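Local atomic coordinates of functional macrophage inflammatory protein 1-alpha homolog (PDB entry 1ZXT), a protein that acts as a viral CC chemokine encoded by human herpesvirus 8 that binds CCR chemokine receptors, probably those of host cells, and probably signals through them. Residues A[6-18]-A[30-42]. Numbering follows the deposited sequence.
Sequences YTPNSCCYGFQQH and PTSPACPKPGVIL
Cys11 and Cys35 join the two segments covalently, their SG atoms 2.0 Å apart and the C-S-S-C torsion at -86°, close to the relaxed value for a disulfide. This is the first bridge of the adjacent Cys-Cys pair that defines CC chemokines. In the next residue, Cys12, SG lies anti to the carbonyl carbon (chi1 -66°), which sets the sulfur against two methyl groups, Thr31 CG2 and Ile41 CD1; it stands 3.8 Å from Ile41 CD1. Beside it the Phe15 ring meets the 37-39 segment: Gly39 CA and the Lys37 methylene CD lie at the ring edge, and CZ is 3.4 Å from Pro38 O. Glycine suits position 39, because a CB there would press on the Cys12 sulfur and the Phe15 ring and collide with Thr31 OG1.

Outward from the sulfurs the contact turns polar. One water accepts from Cys12 N (2.8 Å to the water oxygen), donates to Lys37 O and also meets Thr31 OG1; threonine suits this place because its methyl meets the sulfur while its hydroxyl meets the water. A second water donates to both Cys12 O and Lys37 O, so water stitches the two backbones where they stand apart. The direct hydrogen bond, from Ser32 N to Ser10 O, is straight but weak at 3.4 Å. Ser32 also closes an ST turn, its OG accepting from Ala34 N, while Ala34 CB lies 3.5 Å from Asn9 ND2.

Within the chemokine fold, this contact ties the N-terminal loop to the loop between strands 25-30 and 40-44. Cys12 makes the second disulfide with Cys51 of strand 49-52, and Val40 packs against helix 57-64.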
# COMPACT_ATOMS: atom_id res chain seq x y z
N TYR A 6 -2.61 -13.58 -18.23
CA TYR A 6 -1.47 -14.25 -17.57
C TYR A 6 -0.41 -13.32 -16.96
O TYR A 6 0.70 -13.74 -16.79
CB TYR A 6 -0.82 -15.19 -18.57
CG TYR A 6 -1.81 -16.16 -19.10
CD1 TYR A 6 -2.42 -17.05 -18.22
CD2 TYR A 6 -2.19 -16.17 -20.44
CE1 TYR A 6 -3.33 -17.93 -18.65
CE2 TYR A 6 -3.11 -17.04 -20.87
CZ TYR A 6 -3.68 -17.93 -19.95
OH TYR A 6 -4.57 -18.86 -20.30
N THR A 7 -0.73 -12.12 -16.60
CA THR A 7 0.18 -11.26 -15.96
C THR A 7 0.43 -11.63 -14.49
O THR A 7 -0.47 -12.13 -13.77
CB THR A 7 -0.34 -9.79 -15.89
OG1 THR A 7 -1.72 -9.72 -15.43
CG2 THR A 7 -0.38 -9.22 -17.20
N PRO A 8 1.61 -11.31 -14.00
CA PRO A 8 1.87 -11.52 -12.59
C PRO A 8 1.14 -10.48 -11.79
O PRO A 8 0.68 -9.48 -12.36
CB PRO A 8 3.39 -11.33 -12.47
CG PRO A 8 3.69 -10.35 -13.63
CD PRO A 8 2.81 -10.83 -14.76
N ASN A 9 0.91 -10.80 -10.51
CA ASN A 9 0.24 -9.97 -9.54
C ASN A 9 1.18 -9.48 -8.47
O ASN A 9 2.07 -10.21 -8.03
CB ASN A 9 -0.91 -10.75 -8.90
CG ASN A 9 -1.98 -11.14 -9.89
OD1 ASN A 9 -2.44 -10.33 -10.61
ND2 ASN A 9 -2.31 -12.37 -9.96
N SER A 10 1.06 -8.20 -8.12
CA SER A 10 1.90 -7.61 -7.09
C SER A 10 1.18 -7.77 -5.70
O SER A 10 0.03 -7.35 -5.56
CB SER A 10 2.14 -6.14 -7.41
OG SER A 10 3.00 -5.58 -6.44
N CYS A 11 1.83 -8.43 -4.75
CA CYS A 11 1.24 -8.76 -3.47
C CYS A 11 2.24 -8.49 -2.40
O CYS A 11 3.46 -8.51 -2.61
CB CYS A 11 0.92 -10.22 -3.42
SG CYS A 11 -0.32 -10.69 -4.64
N CYS A 12 1.73 -8.17 -1.24
CA CYS A 12 2.56 -8.09 -0.06
C CYS A 12 2.65 -9.40 0.68
O CYS A 12 1.62 -9.97 1.10
CB CYS A 12 1.99 -7.06 0.90
SG CYS A 12 2.07 -5.41 0.21
N TYR A 13 3.89 -9.86 0.89
CA TYR A 13 4.17 -11.03 1.76
C TYR A 13 4.97 -10.46 2.93
O TYR A 13 6.20 -10.26 2.84
CB TYR A 13 4.97 -12.15 1.03
CG TYR A 13 4.30 -12.53 -0.29
CD1 TYR A 13 3.24 -13.41 -0.32
CD2 TYR A 13 4.65 -11.88 -1.45
CE1 TYR A 13 2.62 -13.74 -1.50
CE2 TYR A 13 4.05 -12.16 -2.65
CZ TYR A 13 3.01 -13.06 -2.72
OH TYR A 13 2.32 -13.36 -3.95
N GLY A 14 4.26 -10.09 3.96
CA GLY A 14 4.81 -9.32 5.05
C GLY A 14 4.36 -7.88 5.00
O GLY A 14 4.36 -7.22 3.96
N PHE A 15 3.95 -7.38 6.14
CA PHE A 15 3.64 -5.96 6.22
C PHE A 15 4.53 -5.24 7.18
O PHE A 15 4.97 -5.80 8.20
CB PHE A 15 2.21 -5.75 6.65
CG PHE A 15 1.19 -6.35 5.78
CD1 PHE A 15 0.85 -5.79 4.59
CD2 PHE A 15 0.54 -7.50 6.14
CE1 PHE A 15 -0.11 -6.32 3.78
CE2 PHE A 15 -0.46 -8.05 5.30
CZ PHE A 15 -0.77 -7.44 4.13
N GLN A 16 4.77 -3.99 6.88
CA GLN A 16 5.41 -3.02 7.80
C GLN A 16 4.51 -2.78 9.02
O GLN A 16 3.44 -2.25 8.88
CB GLN A 16 5.82 -1.72 7.16
CG GLN A 16 6.54 -0.74 8.14
CD GLN A 16 7.34 0.46 7.51
OE1 GLN A 16 8.04 0.25 6.52
NE2 GLN A 16 7.25 1.70 8.11
N GLN A 17 5.02 -3.17 10.19
CA GLN A 17 4.28 -3.07 11.43
C GLN A 17 4.32 -1.71 12.09
O GLN A 17 3.40 -1.37 12.83
CB GLN A 17 4.82 -4.07 12.42
CG GLN A 17 4.63 -5.50 11.95
CD GLN A 17 3.16 -5.86 11.82
OE1 GLN A 17 2.40 -5.77 12.82
NE2 GLN A 17 2.74 -6.29 10.61
N HIS A 18 5.37 -0.92 11.84
CA HIS A 18 5.53 0.37 12.47
C HIS A 18 5.27 1.42 11.45
O HIS A 18 5.84 1.38 10.36
CB HIS A 18 6.94 0.54 13.02
CG HIS A 18 7.41 -0.63 13.80
ND1 HIS A 18 7.97 -1.74 13.18
CD2 HIS A 18 7.35 -0.92 15.12
CE1 HIS A 18 8.26 -2.64 14.11
NE2 HIS A 18 7.92 -2.15 15.29
N PRO A 30 -4.11 -0.03 -3.53
CA PRO A 30 -4.21 -1.42 -3.07
C PRO A 30 -3.36 -2.38 -3.94
O PRO A 30 -3.04 -2.10 -5.08
CB PRO A 30 -5.68 -1.72 -3.23
CG PRO A 30 -6.00 -0.98 -4.50
CD PRO A 30 -5.28 0.36 -4.33
N THR A 31 -2.98 -3.51 -3.37
CA THR A 31 -2.37 -4.52 -4.11
C THR A 31 -3.52 -5.29 -4.85
O THR A 31 -4.69 -4.96 -4.72
CB THR A 31 -1.54 -5.47 -3.22
OG1 THR A 31 -2.31 -5.90 -2.08
CG2 THR A 31 -0.38 -4.81 -2.66
N SER A 32 -3.16 -6.28 -5.66
CA SER A 32 -4.12 -7.02 -6.45
C SER A 32 -5.16 -7.78 -5.61
O SER A 32 -4.83 -8.39 -4.56
CB SER A 32 -3.34 -8.05 -7.26
OG SER A 32 -4.28 -8.85 -7.95
N PRO A 33 -6.41 -7.86 -6.09
CA PRO A 33 -7.45 -8.67 -5.37
C PRO A 33 -7.09 -10.13 -5.40
O PRO A 33 -7.69 -10.92 -4.69
CB PRO A 33 -8.69 -8.47 -6.25
CG PRO A 33 -8.41 -7.19 -6.98
CD PRO A 33 -6.95 -7.21 -7.27
N ALA A 34 -6.15 -10.52 -6.25
CA ALA A 34 -5.69 -11.98 -6.38
C ALA A 34 -4.78 -12.40 -5.21
O ALA A 34 -4.54 -13.63 -4.94
CB ALA A 34 -4.95 -12.16 -7.64
N CYS A 35 -4.31 -11.42 -4.46
CA CYS A 35 -3.37 -11.70 -3.37
C CYS A 35 -4.03 -12.41 -2.20
O CYS A 35 -5.18 -12.13 -1.87
CB CYS A 35 -2.76 -10.36 -2.91
SG CYS A 35 -1.86 -9.46 -4.19
N PRO A 36 -3.31 -13.32 -1.50
CA PRO A 36 -3.91 -14.04 -0.37
C PRO A 36 -4.26 -13.17 0.79
O PRO A 36 -5.31 -13.34 1.33
CB PRO A 36 -2.84 -15.09 -0.02
CG PRO A 36 -1.56 -14.34 -0.47
CD PRO A 36 -1.94 -13.78 -1.79
N LYS A 37 -3.46 -12.17 1.15
CA LYS A 37 -3.82 -11.23 2.16
C LYS A 37 -3.93 -9.86 1.51
O LYS A 37 -2.96 -9.37 0.85
CB LYS A 37 -2.75 -11.16 3.23
CG LYS A 37 -2.64 -12.32 4.01
CD LYS A 37 -1.82 -12.09 5.28
CE LYS A 37 -1.43 -13.38 5.90
NZ LYS A 37 -0.68 -13.14 7.16
N PRO A 38 -5.06 -9.20 1.64
CA PRO A 38 -5.22 -7.85 1.11
C PRO A 38 -4.20 -6.85 1.67
O PRO A 38 -3.90 -6.86 2.87
CB PRO A 38 -6.63 -7.50 1.58
CG PRO A 38 -7.29 -8.81 1.59
CD PRO A 38 -6.28 -9.64 2.31
N GLY A 39 -3.64 -6.08 0.78
CA GLY A 39 -2.60 -5.11 1.10
C GLY A 39 -2.87 -3.78 0.50
O GLY A 39 -3.66 -3.63 -0.42
N VAL A 40 -2.12 -2.83 0.99
CA VAL A 40 -2.02 -1.47 0.36
C VAL A 40 -0.57 -1.13 0.27
O VAL A 40 0.22 -1.54 1.14
CB VAL A 40 -2.85 -0.36 1.06
CG1 VAL A 40 -4.33 -0.69 1.08
CG2 VAL A 40 -2.35 -0.03 2.45
N ILE A 41 -0.22 -0.38 -0.76
CA ILE A 41 1.08 0.29 -0.83
C ILE A 41 0.97 1.71 -0.38
O ILE A 41 0.21 2.45 -0.90
CB ILE A 41 1.66 0.21 -2.25
CG1 ILE A 41 1.71 -1.24 -2.72
CG2 ILE A 41 3.03 0.92 -2.43
CD1 ILE A 41 2.44 -2.18 -1.78
N LEU A 42 1.79 2.08 0.60
CA LEU A 42 2.05 3.48 0.91
C LEU A 42 3.28 3.89 0.14
O LEU A 42 4.37 3.46 0.43
CB LEU A 42 2.27 3.71 2.38
CG LEU A 42 1.15 3.17 3.26
CD1 LEU A 42 1.55 3.27 4.71
CD2 LEU A 42 -0.22 3.78 3.01
O HOH W 1 -0.96 -7.89 -0.49
O HOH W 2 -0.72 -10.84 0.02